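Local structure of chitinase (Paenibacillus sp. FPU-7, 5GZT) at residues K802-K805 with I806-I810; N814-S818 with E819-E823; D956-H959 with Q960-Y964; G1048-Y1052 with N1053-K1057; P1080-N1083 with G1084-I1088. The protein probably catalyses the random endo-hydrolysis of beta-1,4 linkages between N-acetylglucosamine units in chitin and chitodextrins. All coordinates share one frame; numbering follows the deposited sequence. Where two conformers were deposited one is given.

Contact 1: residues K802-K805 with I806-I810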
# COMPACT_ATOMS: atom_id res chain seq x y z
N LYS B 802 -7.54 -55.56 20.54
CA LYS B 802 -8.90 -56.09 20.50
C LYS B 802 -9.77 -54.92 20.97
O LYS B 802 -9.31 -54.06 21.69
CB LYS B 802 -9.05 -57.36 21.39
CG LYS B 802 -8.15 -58.44 20.82
CD LYS B 802 -8.31 -59.78 21.48
CE LYS B 802 -7.72 -60.93 20.58
NZ LYS B 802 -7.54 -60.74 19.07
N VAL B 803 -11.01 -54.89 20.51
CA VAL B 803 -11.91 -53.88 20.90
C VAL B 803 -12.65 -54.34 22.15
O VAL B 803 -13.20 -55.44 22.16
CB VAL B 803 -12.88 -53.57 19.74
CG1 VAL B 803 -13.96 -52.63 20.23
CG2 VAL B 803 -12.10 -52.96 18.61
N VAL B 804 -12.66 -53.49 23.16
CA VAL B 804 -13.17 -53.84 24.50
C VAL B 804 -14.04 -52.72 25.04
O VAL B 804 -14.09 -51.64 24.47
CB VAL B 804 -12.02 -54.07 25.46
CG1 VAL B 804 -11.17 -55.20 24.93
CG2 VAL B 804 -11.19 -52.83 25.63
N LYS B 805 -14.83 -53.03 26.05
CA LYS B 805 -15.58 -51.99 26.75
C LYS B 805 -14.65 -51.04 27.47
O LYS B 805 -13.51 -51.42 27.84
CB LYS B 805 -16.52 -52.59 27.75
CG LYS B 805 -17.66 -53.39 27.16
CD LYS B 805 -18.37 -54.24 28.25
CE LYS B 805 -19.68 -54.83 27.74
NZ LYS B 805 -20.28 -55.83 28.70
N ILE B 806 -15.12 -49.80 27.65
CA ILE B 806 -14.29 -48.71 28.21
C ILE B 806 -13.81 -49.03 29.62
O ILE B 806 -12.73 -48.57 30.02
CB ILE B 806 -15.06 -47.36 28.21
CG1 ILE B 806 -14.06 -46.22 28.38
CG2 ILE B 806 -16.19 -47.33 29.23
CD1 ILE B 806 -14.61 -44.86 28.03
N SER B 807 -14.58 -49.85 30.34
CA SER B 807 -14.14 -50.32 31.67
C SER B 807 -12.87 -51.17 31.67
O SER B 807 -12.34 -51.40 32.71
CB SER B 807 -15.27 -51.03 32.39
OG SER B 807 -15.76 -52.14 31.69
N GLU B 808 -12.37 -51.59 30.50
CA GLU B 808 -11.14 -52.32 30.39
C GLU B 808 -9.96 -51.47 30.07
O GLU B 808 -8.83 -51.99 30.02
CB GLU B 808 -11.28 -53.40 29.36
CG GLU B 808 -12.40 -54.35 29.63
CD GLU B 808 -12.08 -55.29 30.79
OE1 GLU B 808 -10.91 -55.33 31.25
OE2 GLU B 808 -13.00 -55.94 31.27
N ASP B 809 -10.16 -50.18 29.87
CA ASP B 809 -9.04 -49.24 29.72
C ASP B 809 -8.67 -48.75 31.14
O ASP B 809 -9.40 -48.01 31.73
CB ASP B 809 -9.52 -48.06 28.87
CG ASP B 809 -8.52 -47.00 28.68
OD1 ASP B 809 -7.42 -46.99 29.32
OD2 ASP B 809 -8.78 -46.13 27.82
N ILE B 810 -7.56 -49.23 31.69
CA ILE B 810 -7.20 -48.96 33.08
C ILE B 810 -6.66 -47.56 33.16
O ILE B 810 -6.86 -46.88 34.15
CB ILE B 810 -6.23 -50.04 33.59
CG1 ILE B 810 -6.86 -51.39 33.42
CG2 ILE B 810 -5.86 -49.83 35.07
CD1 ILE B 810 -8.21 -51.61 34.09
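Glu-808 folds back on the end of the strand before it and meets both Val-804 and Lys-805. The polar part is one backbone bond: Glu-808 N donates to Lys-805 O over 2.9 Å at 162°. One residue further on, Asp-809 N bonds Ile-806 O at 3.0 Å, so the two i to i+3 links wind 806-808 into a short 3-10 turn.

The apolar part is a single touch between aliphatic carbons. Val-804 CG2 rests 3.8 Å from Glu-808 CB, the two side chains crossing at about a right angle. Two carbon-oxygen touches flank it: Glu-808 CB sits 3.3 Å from Lys-805 O, and Lys-805 CB lies 4.0 Å from Ser-807 OG. Beyond CG the glutamate bends at chi2 (-73°), which carries its carboxylate away from the strand.

In the fold, 802-805 is the return strand of a hairpin with 790-799, a strand of the glycoside hydrolase family 18 TIM barrel, and the 3-10 turn hands the chain on to helix 810-813.

Charges are met outside the turn. Lys-805 is extended beyond CG, and its NZ forms a salt bridge with Asp-831 of helix 830-843. Asp-809 is the N-cap of helix 810-813: OD1 accepts a weak bond from Trp-812 N, while OD2 forms a salt bridge with Arg-797 of the neighbouring strand.

Contact 2: residues N814-S818 with E819-E823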
# COMPACT_ATOMS: atom_id res chain seq x y z
N ASN B 814 -8.65 -45.56 36.14
CA ASN B 814 -7.86 -44.91 37.18
C ASN B 814 -7.41 -43.51 36.90
O ASN B 814 -6.49 -43.04 37.57
CB ASN B 814 -6.62 -45.77 37.53
CG ASN B 814 -7.00 -47.06 38.16
OD1 ASN B 814 -8.17 -47.26 38.54
ND2 ASN B 814 -6.06 -47.96 38.23
N GLU B 815 -8.06 -42.82 35.96
CA GLU B 815 -7.70 -41.45 35.67
C GLU B 815 -7.64 -40.56 36.94
O GLU B 815 -6.72 -39.79 37.08
CB GLU B 815 -8.73 -40.86 34.75
CG GLU B 815 -8.48 -39.42 34.37
CD GLU B 815 -9.31 -38.95 33.24
OE1 GLU B 815 -10.32 -39.61 32.85
OE2 GLU B 815 -8.94 -37.92 32.71
N PHE B 816 -8.65 -40.70 37.80
CA PHE B 816 -8.78 -39.98 39.05
C PHE B 816 -8.48 -40.90 40.24
O PHE B 816 -8.88 -42.10 40.28
CB PHE B 816 -10.20 -39.41 39.21
CG PHE B 816 -10.59 -38.47 38.13
CD1 PHE B 816 -10.18 -37.15 38.18
CD2 PHE B 816 -11.29 -38.90 37.02
CE1 PHE B 816 -10.50 -36.27 37.16
CE2 PHE B 816 -11.62 -38.03 36.00
CZ PHE B 816 -11.22 -36.71 36.06
N PRO B 817 -7.80 -40.33 41.27
CA PRO B 817 -7.46 -41.12 42.45
C PRO B 817 -8.70 -41.46 43.32
O PRO B 817 -8.67 -42.49 44.00
CB PRO B 817 -6.45 -40.24 43.17
CG PRO B 817 -6.90 -38.86 42.84
CD PRO B 817 -7.41 -38.92 41.43
N SER B 818 -9.78 -40.65 43.24
CA SER B 818 -11.07 -40.98 43.90
C SER B 818 -11.44 -42.42 43.80
O SER B 818 -11.74 -42.94 42.72
CB SER B 818 -12.26 -40.15 43.39
OG SER B 818 -13.46 -40.69 43.98
N GLU B 819 -11.46 -43.09 44.93
CA GLU B 819 -11.88 -44.45 44.96
C GLU B 819 -13.38 -44.64 44.56
O GLU B 819 -13.78 -45.73 44.09
CB GLU B 819 -11.58 -45.04 46.32
CG GLU B 819 -12.00 -46.49 46.47
CD GLU B 819 -11.46 -47.36 45.36
OE1 GLU B 819 -10.21 -47.47 45.30
OE2 GLU B 819 -12.29 -47.89 44.56
N GLU B 820 -14.20 -43.62 44.72
CA GLU B 820 -15.58 -43.74 44.23
C GLU B 820 -15.67 -43.77 42.69
O GLU B 820 -16.39 -44.59 42.15
CB GLU B 820 -16.48 -42.64 44.76
CG GLU B 820 -17.37 -43.14 45.89
CD GLU B 820 -17.89 -42.00 46.74
OE1 GLU B 820 -18.18 -40.93 46.14
OE2 GLU B 820 -18.00 -42.17 47.98
N ILE B 821 -14.96 -42.85 42.04
CA ILE B 821 -14.91 -42.74 40.61
C ILE B 821 -14.29 -44.03 40.02
O ILE B 821 -14.86 -44.61 39.13
CB ILE B 821 -14.18 -41.46 40.19
CG1 ILE B 821 -14.98 -40.22 40.65
CG2 ILE B 821 -13.98 -41.43 38.70
CD1 ILE B 821 -14.29 -38.86 40.41
N ARG B 822 -13.20 -44.55 40.60
CA ARG B 822 -12.60 -45.77 40.13
C ARG B 822 -13.59 -46.91 40.14
O ARG B 822 -13.61 -47.72 39.21
CB ARG B 822 -11.32 -46.20 40.90
CG ARG B 822 -10.16 -45.25 40.68
CD ARG B 822 -8.86 -45.67 41.37
NE ARG B 822 -7.81 -44.68 41.03
CZ ARG B 822 -6.48 -44.89 41.04
NH1 ARG B 822 -5.97 -46.08 41.38
NH2 ARG B 822 -5.65 -43.91 40.68
N GLU B 823 -14.36 -47.04 41.22
CA GLU B 823 -15.33 -48.13 41.33
C GLU B 823 -16.42 -47.92 40.29
O GLU B 823 -16.87 -48.85 39.69
CB GLU B 823 -15.97 -48.19 42.74
CG GLU B 823 -17.00 -49.32 42.97
CD GLU B 823 -16.44 -50.76 43.10
OE1 GLU B 823 -17.22 -51.63 43.53
OE2 GLU B 823 -15.27 -51.10 42.77
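Phe-816 O receives Arg-822 NE over 2.9 Å in an almost straight bond, 174° at the hydrogen. The oxygen lies in the guanidinium plane, whereas the donor is tilted 28° from the plane of the carbonyl. Arg-822 gets there with its chain extended from CG to NE, running from the first turn of the helix back across the loop that precedes it.

The guanidinium is also covered on one face. Asn-814 CB stands over its centre, 3.6 Å above the plane, and the Asn-814 amide stacks on it with only 12° between the planes. Lower down the arginine, OD1 of Asn-814 touches CD of Arg-822 at 3.3 Å.

Ser-818 is the N-cap of helix 819-826. With its OG anti to the backbone N, the hydroxyl turns toward the helix start and accepts Ile-821 N at 3.3 Å. Its carbonyl opens the regular helical pattern, Ser-818 O taking Arg-822 N at 3.0 Å. Phe-816 adds a light apolar touch, its CD2 lying 4.1 Å from Ile-821 CG2. This loop joins helix 810-813 to helix 819-826 at the surface of the family 18 domain, where Glu-819 and Glu-823 both pair with Arg-826.

What holds the arginine within this turn, then, is a backbone carbonyl and an amide face: the in-plane NE bond and the stack together fix the rotation of the guanidinium, and the carbonyl dipole would probably favour its positive charge.

Contact 3: residues D956-H959 with Q960-Y964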
# COMPACT_ATOMS: atom_id res chain seq x y z
N ASP B 956 -8.05 -36.50 1.28
CA ASP B 956 -8.58 -36.81 -0.06
C ASP B 956 -8.53 -38.29 -0.36
O ASP B 956 -9.27 -38.72 -1.25
CB ASP B 956 -7.90 -35.98 -1.16
CG ASP B 956 -8.73 -35.87 -2.41
OD1 ASP B 956 -9.99 -36.06 -2.48
OD2 ASP B 956 -8.11 -35.62 -3.40
N LYS B 957 -7.77 -39.13 0.40
CA LYS B 957 -7.75 -40.54 0.06
C LYS B 957 -8.73 -41.32 0.95
O LYS B 957 -9.00 -42.46 0.61
CB LYS B 957 -6.36 -41.18 0.23
CG LYS B 957 -5.27 -40.57 -0.69
CD LYS B 957 -3.90 -41.15 -0.38
CE LYS B 957 -2.80 -40.45 -1.17
NZ LYS B 957 -1.45 -41.04 -0.78
N ILE B 958 -9.19 -40.75 2.05
CA ILE B 958 -9.98 -41.57 2.97
C ILE B 958 -11.50 -41.45 2.83
O ILE B 958 -12.22 -42.37 3.25
CB ILE B 958 -9.58 -41.39 4.38
CG1 ILE B 958 -9.86 -40.02 4.87
CG2 ILE B 958 -8.11 -41.77 4.60
CD1 ILE B 958 -9.56 -39.90 6.33
N HIS B 959 -11.97 -40.32 2.26
CA HIS B 959 -13.40 -40.06 2.14
C HIS B 959 -14.16 -41.07 1.44
O HIS B 959 -15.30 -41.37 1.86
CB HIS B 959 -13.79 -38.61 1.68
CG HIS B 959 -13.38 -38.29 0.30
ND1 HIS B 959 -14.08 -38.71 -0.81
CD2 HIS B 959 -12.31 -37.60 -0.16
CE1 HIS B 959 -13.43 -38.32 -1.91
NE2 HIS B 959 -12.37 -37.60 -1.52
N GLN B 960 -13.53 -41.72 0.48
CA GLN B 960 -14.17 -42.80 -0.23
C GLN B 960 -14.63 -44.00 0.65
O GLN B 960 -15.52 -44.65 0.25
CB GLN B 960 -13.27 -43.43 -1.33
CG GLN B 960 -11.99 -44.03 -0.76
CD GLN B 960 -10.99 -44.49 -1.89
OE1 GLN B 960 -9.88 -43.99 -2.01
NE2 GLN B 960 -11.40 -45.37 -2.67
N TYR B 961 -13.97 -44.26 1.76
CA TYR B 961 -14.31 -45.39 2.66
C TYR B 961 -15.38 -45.02 3.69
O TYR B 961 -15.78 -45.91 4.41
CB TYR B 961 -13.00 -45.74 3.40
CG TYR B 961 -11.86 -46.11 2.43
CD1 TYR B 961 -12.04 -47.06 1.43
CD2 TYR B 961 -10.62 -45.49 2.50
CE1 TYR B 961 -11.02 -47.39 0.54
CE2 TYR B 961 -9.57 -45.80 1.58
CZ TYR B 961 -9.79 -46.74 0.63
OH TYR B 961 -8.76 -47.05 -0.24
N LEU B 962 -15.71 -43.71 3.82
CA LEU B 962 -16.46 -43.16 4.90
C LEU B 962 -17.86 -42.74 4.52
O LEU B 962 -18.08 -42.19 3.45
CB LEU B 962 -15.76 -41.93 5.50
CG LEU B 962 -14.36 -42.31 6.09
CD1 LEU B 962 -13.71 -41.05 6.60
CD2 LEU B 962 -14.45 -43.33 7.17
N ASP B 963 -18.84 -42.98 5.38
CA ASP B 963 -20.13 -42.38 5.19
C ASP B 963 -20.08 -40.87 5.44
O ASP B 963 -20.72 -40.12 4.78
CB ASP B 963 -21.16 -43.06 6.09
CG ASP B 963 -21.45 -44.46 5.63
OD1 ASP B 963 -20.64 -45.34 5.90
OD2 ASP B 963 -22.44 -44.66 4.90
N TYR B 964 -19.30 -40.43 6.41
CA TYR B 964 -19.11 -39.01 6.69
C TYR B 964 -17.95 -38.92 7.67
O TYR B 964 -17.56 -39.97 8.31
CB TYR B 964 -20.42 -38.34 7.26
CG TYR B 964 -21.11 -39.24 8.30
CD1 TYR B 964 -20.76 -39.17 9.61
CD2 TYR B 964 -22.02 -40.17 7.95
CE1 TYR B 964 -21.29 -40.06 10.54
CE2 TYR B 964 -22.61 -40.99 8.90
CZ TYR B 964 -22.23 -40.95 10.17
OH TYR B 964 -22.74 -41.83 11.15
O HOH W 1 -11.19 -40.80 -1.24
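His-959 packs against the backbone of Gln-960 at a 3-10 turn that follows helix 955-958 and leads to strand 964-967, one of the parallel strands of the family 18 TIM barrel. CB of His-959 is near Gln-960 N merely as a neighbour along the chain. A chi1 of 66° sets CG between the backbone N and carbonyl carbon, which swings the ring back over the preceding helical turn. In the ring, ND1 lies 3.3 Å from Gln-960 N. Over the centre of one ring face sits a water that bridges the backbone, donating to Asp-956 O and accepting from Gln-960 N at 3.0 Å. At the tip, NE2 of His-959 donates to Asp-956 OD1 at 3.0 Å; the oxygen lies in the ring plane and is met on its anti side. Asp-956 was modelled in two positions, so this bond holds for one of them and is less certain than the rest. With an alanine at His-959, the bridging water would probably lose the ring beneath it and the Asp-956 carboxylate would be likely to turn more freely.

The turn itself is closed by Tyr-961 N donating to Ile-958 O at 3.0 Å and Leu-962 N to His-959 O at 3.1 Å. Lys-1014 NZ bonds His-959 O and Leu-962 O. On the buried side Ile-958 faces helix 911-933, and its CD1 comes within 4.3 Å of Leu-962 CD1.

Contact 4: residues G1048-Y1052 with N1053-K1057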
# COMPACT_ATOMS: atom_id res chain seq x y z
N GLY B 1048 -12.71 -23.94 33.25
CA GLY B 1048 -12.57 -25.27 32.61
C GLY B 1048 -13.63 -25.40 31.51
O GLY B 1048 -13.68 -24.57 30.58
N THR B 1049 -14.50 -26.41 31.67
CA THR B 1049 -15.46 -26.76 30.66
C THR B 1049 -16.79 -27.06 31.28
O THR B 1049 -17.27 -28.16 31.13
CB THR B 1049 -15.05 -27.97 29.77
OG1 THR B 1049 -14.79 -29.12 30.58
CG2 THR B 1049 -13.80 -27.66 28.85
N PRO B 1050 -17.45 -26.04 31.87
CA PRO B 1050 -18.88 -26.17 32.19
C PRO B 1050 -19.81 -26.58 31.04
O PRO B 1050 -19.73 -26.11 29.91
CB PRO B 1050 -19.29 -24.75 32.63
CG PRO B 1050 -18.27 -23.86 32.08
CD PRO B 1050 -17.00 -24.65 31.93
N THR B 1051 -20.75 -27.41 31.37
CA THR B 1051 -21.67 -27.85 30.40
C THR B 1051 -22.76 -26.83 30.27
O THR B 1051 -22.89 -25.92 31.14
CB THR B 1051 -22.32 -29.13 30.89
OG1 THR B 1051 -22.98 -28.88 32.13
CG2 THR B 1051 -21.27 -30.20 31.12
N TYR B 1052 -23.58 -26.94 29.23
CA TYR B 1052 -24.73 -26.06 29.14
C TYR B 1052 -25.57 -26.14 30.45
O TYR B 1052 -26.04 -25.10 30.95
CB TYR B 1052 -25.59 -26.36 27.93
CG TYR B 1052 -26.68 -25.33 27.69
CD1 TYR B 1052 -26.37 -24.09 27.10
CD2 TYR B 1052 -28.03 -25.61 28.01
CE1 TYR B 1052 -27.37 -23.15 26.85
CE2 TYR B 1052 -29.04 -24.68 27.75
CZ TYR B 1052 -28.70 -23.45 27.18
OH TYR B 1052 -29.67 -22.53 26.89
N ASN B 1053 -25.72 -27.32 31.03
CA ASN B 1053 -26.47 -27.40 32.30
C ASN B 1053 -25.81 -26.53 33.41
O ASN B 1053 -26.47 -25.95 34.24
CB ASN B 1053 -26.43 -28.80 32.86
CG ASN B 1053 -27.03 -29.83 31.97
OD1 ASN B 1053 -28.17 -29.72 31.46
ND2 ASN B 1053 -26.29 -30.92 31.86
N ASP B 1054 -24.48 -26.58 33.51
CA ASP B 1054 -23.80 -25.71 34.41
C ASP B 1054 -24.11 -24.24 34.06
O ASP B 1054 -24.34 -23.42 34.97
CB ASP B 1054 -22.29 -25.92 34.40
CG ASP B 1054 -21.88 -27.31 34.87
OD1 ASP B 1054 -22.68 -27.91 35.58
OD2 ASP B 1054 -20.77 -27.79 34.51
N LEU B 1055 -24.13 -23.91 32.76
CA LEU B 1055 -24.37 -22.55 32.36
C LEU B 1055 -25.72 -22.15 32.88
O LEU B 1055 -25.86 -21.03 33.45
CB LEU B 1055 -24.28 -22.31 30.85
CG LEU B 1055 -22.94 -22.53 30.17
CD1 LEU B 1055 -23.07 -22.09 28.72
CD2 LEU B 1055 -21.86 -21.73 30.89
N VAL B 1056 -26.68 -23.05 32.74
CA VAL B 1056 -28.03 -22.75 33.13
C VAL B 1056 -28.13 -22.49 34.64
O VAL B 1056 -28.68 -21.49 35.03
CB VAL B 1056 -29.03 -23.84 32.70
CG1 VAL B 1056 -30.40 -23.70 33.41
CG2 VAL B 1056 -29.23 -23.75 31.21
N LYS B 1057 -27.62 -23.37 35.48
CA LYS B 1057 -27.84 -23.17 36.92
C LYS B 1057 -26.87 -22.17 37.60
O LYS B 1057 -27.23 -21.59 38.61
CB LYS B 1057 -27.95 -24.51 37.64
CG LYS B 1057 -26.70 -25.36 37.66
CD LYS B 1057 -27.00 -26.72 38.30
CE LYS B 1057 -25.83 -27.71 38.18
NZ LYS B 1057 -24.45 -27.12 38.35
O HOH W 2 -23.63 -31.23 32.90
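Thr-1051 and Asp-1054 form a capping box at the start of helix 1052-1058, which lies in the stretch between the seventh and eighth strands of the family 18 barrel. Thr-1051 OG1 accepts Asp-1054 N at 3.1 Å. In return, OD2 of Asp-1054 accepts Thr-1051 N at 3.2 Å, the donor coming from above the carboxylate plane. OG1 sits between the backbone N and the carbonyl carbon (chi1 59°), the torsion that turns it to the helix start.

Round this box the apolar fit is moderate, tightest at Val-1056 CG2. The Pro-1050 ring is a bump set beside the first turn: its CB rests 3.7 Å from Asp-1054 CB and, more loosely, 4.3 Å from Leu-1055 CD2. On the next stretch of helix surface, the Tyr-1052 ring meets two aliphatic knobs three and four residues on. Leu-1055 CD1 touches ring atom CD1 loosely, while Val-1056 CG2 sits against CE2 of the tyrosine at 3.6 Å. Leu-1055 continues inward against Phe-1060 and Tyr-1090.

Were an alanine to stand at Asp-1054, Thr-1051 N would probably be left without its side-chain acceptor, opening one half of the capping box, and the amine of the poorly ordered Lys-1057 without its weak salt-bridge mate.

Asn-1053 ties the cap to the loop beyond the eighth strand, OD1 accepting from Ile-1120 N and ND2 donating to Ser-1117 O. A water completes the edge, 2.6 Å from Thr-1051 OG1 and accepting from Asn-1053 ND2 at 2.9 Å.

Contact 5: residues P1080-N1083 with G1084-I1088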
# COMPACT_ATOMS: atom_id res chain seq x y z
N PRO B 1080 -18.05 -8.81 34.57
CA PRO B 1080 -16.88 -8.02 35.03
C PRO B 1080 -16.46 -8.39 36.48
O PRO B 1080 -15.25 -8.34 36.85
CB PRO B 1080 -17.35 -6.56 34.91
CG PRO B 1080 -18.83 -6.59 34.61
CD PRO B 1080 -19.29 -8.02 34.47
N ASP B 1081 -17.42 -8.85 37.26
CA ASP B 1081 -17.19 -9.08 38.69
C ASP B 1081 -16.65 -10.45 39.10
O ASP B 1081 -16.19 -10.58 40.24
CB ASP B 1081 -18.49 -8.75 39.44
CG ASP B 1081 -18.95 -7.31 39.17
OD1 ASP B 1081 -18.10 -6.40 38.94
OD2 ASP B 1081 -20.17 -7.10 39.17
N ALA B 1082 -16.67 -11.45 38.22
CA ALA B 1082 -16.55 -12.84 38.69
C ALA B 1082 -15.17 -13.20 39.19
O ALA B 1082 -15.04 -13.62 40.35
CB ALA B 1082 -17.04 -13.82 37.66
N ASN B 1083 -14.14 -13.07 38.36
CA ASN B 1083 -12.76 -13.40 38.82
C ASN B 1083 -11.83 -12.54 38.06
O ASN B 1083 -11.08 -13.01 37.21
CB ASN B 1083 -12.38 -14.86 38.59
CG ASN B 1083 -12.69 -15.74 39.75
OD1 ASN B 1083 -11.96 -15.77 40.73
ND2 ASN B 1083 -13.78 -16.48 39.65
N GLY B 1084 -11.93 -11.26 38.32
CA GLY B 1084 -11.09 -10.28 37.60
C GLY B 1084 -11.66 -9.93 36.23
O GLY B 1084 -10.96 -9.22 35.43
N GLY B 1085 -12.92 -10.35 36.02
CA GLY B 1085 -13.55 -10.45 34.67
C GLY B 1085 -13.51 -11.87 34.06
O GLY B 1085 -12.43 -12.37 33.77
N THR B 1086 -14.69 -12.48 33.87
CA THR B 1086 -14.85 -13.85 33.28
C THR B 1086 -15.64 -13.83 31.93
O THR B 1086 -16.74 -13.28 31.82
CB THR B 1086 -15.46 -14.83 34.31
OG1 THR B 1086 -14.50 -15.01 35.35
CG2 THR B 1086 -15.77 -16.22 33.71
N PHE B 1087 -14.99 -14.39 30.90
CA PHE B 1087 -15.49 -14.45 29.53
C PHE B 1087 -15.74 -15.90 29.19
O PHE B 1087 -14.82 -16.71 29.34
CB PHE B 1087 -14.40 -13.91 28.58
CG PHE B 1087 -14.78 -13.99 27.12
CD1 PHE B 1087 -14.46 -15.14 26.36
CD2 PHE B 1087 -15.40 -12.93 26.50
CE1 PHE B 1087 -14.80 -15.21 25.01
CE2 PHE B 1087 -15.74 -13.00 25.14
CZ PHE B 1087 -15.45 -14.15 24.39
N ILE B 1088 -16.92 -16.20 28.68
CA ILE B 1088 -17.34 -17.58 28.36
C ILE B 1088 -17.70 -17.69 26.85
O ILE B 1088 -18.43 -16.88 26.37
CB ILE B 1088 -18.57 -18.00 29.20
CG1 ILE B 1088 -18.27 -17.94 30.69
CG2 ILE B 1088 -19.05 -19.42 28.87
CD1 ILE B 1088 -17.08 -18.79 31.17
O HOH W 3 -13.82 -10.18 40.63
O HOH W 4 -15.08 -16.92 36.94
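Thr-1086 turns OG1 anti to its own carbonyl carbon (chi1 -67°), and this points the hydroxyl at Ala-1082 and Asn-1083, whose backbone curls round in front of it. Asn-1083 takes an unusual chi1 of -92°, which brings its amide along the same side. The touching is close and of the van der Waals kind: Thr-1086 OG1 lies 3.6 Å from Ala-1082 CB, and Thr-1086 CB stands 3.8 Å from that same methyl. Asn-1083 CB is a little further from the hydroxyl, at 3.9 Å. A water joins the polar ends, accepting from Asn-1083 ND2 at 3.0 Å and lying 2.6 Å from Thr-1086 OG1, so it links the amide to the hydroxyl.

The turn is the connection of a beta hairpin. Strands 1074-1079 and 1086-1089 run antiparallel in the small sheet that follows the seventh barrel strand, consistent with the insertion domain found in many family 18 chitinases. Residues 1080-1082 take helical backbone angles without the regular bonds, and two glycines then bring the chain back into the sheet. Both Gly-1084 and Gly-1085 have positive phi; a side chain on the first would run into Asn-1083 O, and one on the second would jam against the carbonyl before it.

A second water accepts from Gly-1084 N at 3.2 Å; its very short approach to Asp-1081 O makes that half of the bridge doubtful. Beyond the turn, the backbone of Thr-1086 pairs with Asn-1079, and Gly-1085 pairs with Val-1029, just beyond the flanking strand 1024-1026.

In the fold
All five contacts are local turns in the second family 18 domain, arranged round one TIM barrel. Contacts 1 and 2 follow each other along the chain, centres 16 Å apart, in the excursion after the second barrel strand. Contacts 4 and 5 lie between the seventh and eighth strands and touch directly, Leu-1055 CD2 meeting Ile-1088 CG2 at 4.2 Å. The two groups approach most closely between contacts 2 and 4, nearest atoms about 10 Å apart. Contact 3, leading into the sixth strand, is 27 Å from contact 1 and 43 Å from contact 5, centre to centre. Catalysis in this family depends on an acidic motif that the sequence places around strand 889-893, outside all five.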